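Local coordinates for probable Rab-related GTPase (Acanthamoeba polyphaga mimivirus, PDB 5XC5), which binds GTP with magnesium as a small GTPase of the Rab family and may be involved in protein transport, at residues Y113-A118 against D143-F148. The protein carries 1 engineered substitution. Sequence-based numbering, arbitrary orientation.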
loop_
_atom_site.group_PDB
_atom_site.type_symbol
_atom_site.label_atom_id
_atom_site.label_comp_id
_atom_site.label_asym_id
_atom_site.label_seq_id
_atom_site.Cartn_x
_atom_site.Cartn_y
_atom_site.Cartn_z
ATOM N N TYR A 113 -1.098 11.669 -1.812
ATOM C CA TYR A 113 -0.561 11.067 -0.599
ATOM C C TYR A 113 -0.011 9.701 -0.964
ATOM O O TYR A 113 -0.740 8.861 -1.515
ATOM C CB TYR A 113 -1.669 10.926 0.445
ATOM C CG TYR A 113 -1.260 10.376 1.802
ATOM C CD1 TYR A 113 -0.238 10.961 2.552
ATOM C CD2 TYR A 113 -1.951 9.306 2.355
ATOM C CE1 TYR A 113 0.094 10.466 3.820
ATOM C CE2 TYR A 113 -1.635 8.812 3.603
ATOM C CZ TYR A 113 -0.621 9.386 4.336
ATOM O OH TYR A 113 -0.335 8.857 5.577
ATOM N N ILE A 114 1.268 9.496 -0.665
ATOM C CA ILE A 114 1.937 8.210 -0.818
ATOM C C ILE A 114 2.279 7.732 0.583
ATOM O O ILE A 114 2.938 8.453 1.340
ATOM C CB ILE A 114 3.209 8.329 -1.668
ATOM C CG1 ILE A 114 2.862 8.798 -3.077
ATOM C CG2 ILE A 114 3.922 7.002 -1.706
ATOM C CD1 ILE A 114 4.086 8.921 -3.986
ATOM N N LEU A 115 1.806 6.534 0.934
ATOM C CA LEU A 115 2.012 5.946 2.252
ATOM C C LEU A 115 2.771 4.637 2.086
ATOM O O LEU A 115 2.277 3.708 1.441
ATOM C CB LEU A 115 0.664 5.716 2.939
ATOM C CG LEU A 115 0.701 5.020 4.302
ATOM C CD1 LEU A 115 1.595 5.761 5.281
ATOM C CD2 LEU A 115 -0.724 4.901 4.838
ATOM N N VAL A 116 3.989 4.591 2.630
ATOM C CA VAL A 116 4.804 3.377 2.630
ATOM C C VAL A 116 4.349 2.497 3.786
ATOM O O VAL A 116 4.289 2.947 4.934
ATOM C CB VAL A 116 6.292 3.738 2.770
ATOM C CG1 VAL A 116 7.138 2.478 2.979
ATOM C CG2 VAL A 116 6.770 4.532 1.550
ATOM N N VAL A 117 4.038 1.238 3.488
ATOM C CA VAL A 117 3.543 0.297 4.483
ATOM C C VAL A 117 4.640 -0.719 4.750
ATOM O O VAL A 117 4.975 -1.529 3.875
ATOM C CB VAL A 117 2.261 -0.413 4.027
ATOM C CG1 VAL A 117 1.773 -1.402 5.094
ATOM C CG2 VAL A 117 1.184 0.613 3.688
ATOM N N ALA A 118 5.180 -0.691 5.965
ATOM C CA ALA A 118 6.144 -1.684 6.425
ATOM C C ALA A 118 5.330 -2.850 6.974
ATOM O O ALA A 118 4.807 -2.789 8.093
ATOM C CB ALA A 118 7.038 -1.065 7.497
ATOM N N ASP A 143 9.243 12.540 0.322
ATOM C CA ASP A 143 7.932 13.186 0.279
ATOM C C ASP A 143 6.800 12.169 0.414
ATOM O O ASP A 143 5.863 12.132 -0.383
ATOM C CB ASP A 143 7.788 14.045 -0.980
ATOM C CG ASP A 143 6.525 14.883 -0.988
ATOM O OD1 ASP A 143 6.007 15.221 0.101
ATOM O OD2 ASP A 143 6.051 15.203 -2.097
ATOM N N CYS A 144 6.905 11.322 1.431
ATOM C CA CYS A 144 5.912 10.285 1.672
ATOM C C CYS A 144 5.873 9.989 3.164
ATOM O O CYS A 144 6.766 10.376 3.922
ATOM C CB CYS A 144 6.188 9.018 0.845
ATOM S SG CYS A 144 7.766 8.199 1.191
ATOM N N ASP A 145 4.818 9.302 3.575
ATOM C CA ASP A 145 4.575 8.927 4.959
ATOM C C ASP A 145 4.822 7.429 5.110
ATOM O O ASP A 145 5.026 6.713 4.127
ATOM C CB ASP A 145 3.128 9.300 5.314
ATOM C CG ASP A 145 2.868 9.387 6.814
ATOM O OD1 ASP A 145 3.804 9.311 7.637
ATOM O OD2 ASP A 145 1.677 9.532 7.169
ATOM N N TYR A 146 4.798 6.954 6.354
ATOM C CA TYR A 146 5.042 5.548 6.645
ATOM C C TYR A 146 4.096 5.065 7.735
ATOM O O TYR A 146 3.595 5.852 8.548
ATOM C CB TYR A 146 6.486 5.298 7.114
ATOM C CG TYR A 146 6.805 6.029 8.395
ATOM C CD1 TYR A 146 7.155 7.375 8.373
ATOM C CD2 TYR A 146 6.722 5.390 9.632
ATOM C CE1 TYR A 146 7.430 8.073 9.545
ATOM C CE2 TYR A 146 6.994 6.075 10.812
ATOM C CZ TYR A 146 7.346 7.417 10.761
ATOM O OH TYR A 146 7.620 8.107 11.927
ATOM N N VAL A 147 3.909 3.743 7.772
ATOM C CA VAL A 147 3.064 3.092 8.766
ATOM C C VAL A 147 3.529 1.650 8.858
ATOM O O VAL A 147 4.060 1.096 7.894
ATOM C CB VAL A 147 1.570 3.206 8.360
ATOM C CG1 VAL A 147 1.284 2.446 7.071
ATOM C CG2 VAL A 147 0.647 2.746 9.485
ATOM N N PHE A 148 3.292 1.025 10.009
ATOM C CA PHE A 148 3.651 -0.370 10.237
ATOM C C PHE A 148 2.394 -1.226 10.332
ATOM O O PHE A 148 1.408 -0.828 10.965
ATOM C CB PHE A 148 4.485 -0.497 11.514
ATOM C CG PHE A 148 5.868 0.088 11.381
ATOM C CD1 PHE A 148 6.084 1.452 11.564
ATOM C CD2 PHE A 148 6.939 -0.715 11.047
ATOM C CE1 PHE A 148 7.357 1.997 11.426
ATOM C CE2 PHE A 148 8.217 -0.181 10.925
ATOM C CZ PHE A 148 8.419 1.178 11.113
HETATM O O HOH W 1 2.923 11.920 -0.285
#
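Ile114 and Val116 of strand 113-118 are joined by backbone hydrogen bonds to Asp145 and Val147 of strand 145-148, the N-to-C directions 31° apart, in a textbook case of parallel pairing within a beta-alpha-beta crossover. Asp145 N gives to Ile114 O and Asp145 O takes Val116 N (2.8 Å); Val147 repeats the pattern, its N reaching Val116 O in a more bent bond (136° at the hydrogen) and its O accepting Ala118 N. Just before strand 145-148 begins, a water accepts from Ile114 N and donates to Asp143 O, continuing the link where the backbones part.

On the face bearing Leu115, Val117 and Val147, the Tyr113 hydroxyl donates to Asp145 OD2 (2.7 Å), which it meets on the anti side of the carboxylate. With CG anti to the backbone N, the Tyr113 ring extends so that its hydroxyl end comes up to Asp145, the ring and carboxylate planes 57° apart. Asp145 OD1 takes a weak bond from Tyr146 N, so both carboxylate oxygens are engaged; OD2 also forms a salt bridge with Lys163. Val147 CG1 packs against Leu115 CD1 and Val117 CG2, each 3.8 Å away. On the other face, Cys144 SG touches Val116 CG2 (3.8 Å), while Phe148 brings CD2 to Ala118 CB (3.6 Å).

Strand 145-148 is an edge strand of the Ras-like sheet, and 113-118 lies between it and strand 81-87, to which it is also bonded. Helix 154-169 packs on Tyr113 and Val147; helices 91-107 and 132-141 cover the opposite face, the former meeting Val116 and the latter Phe148, while both touch Cys144.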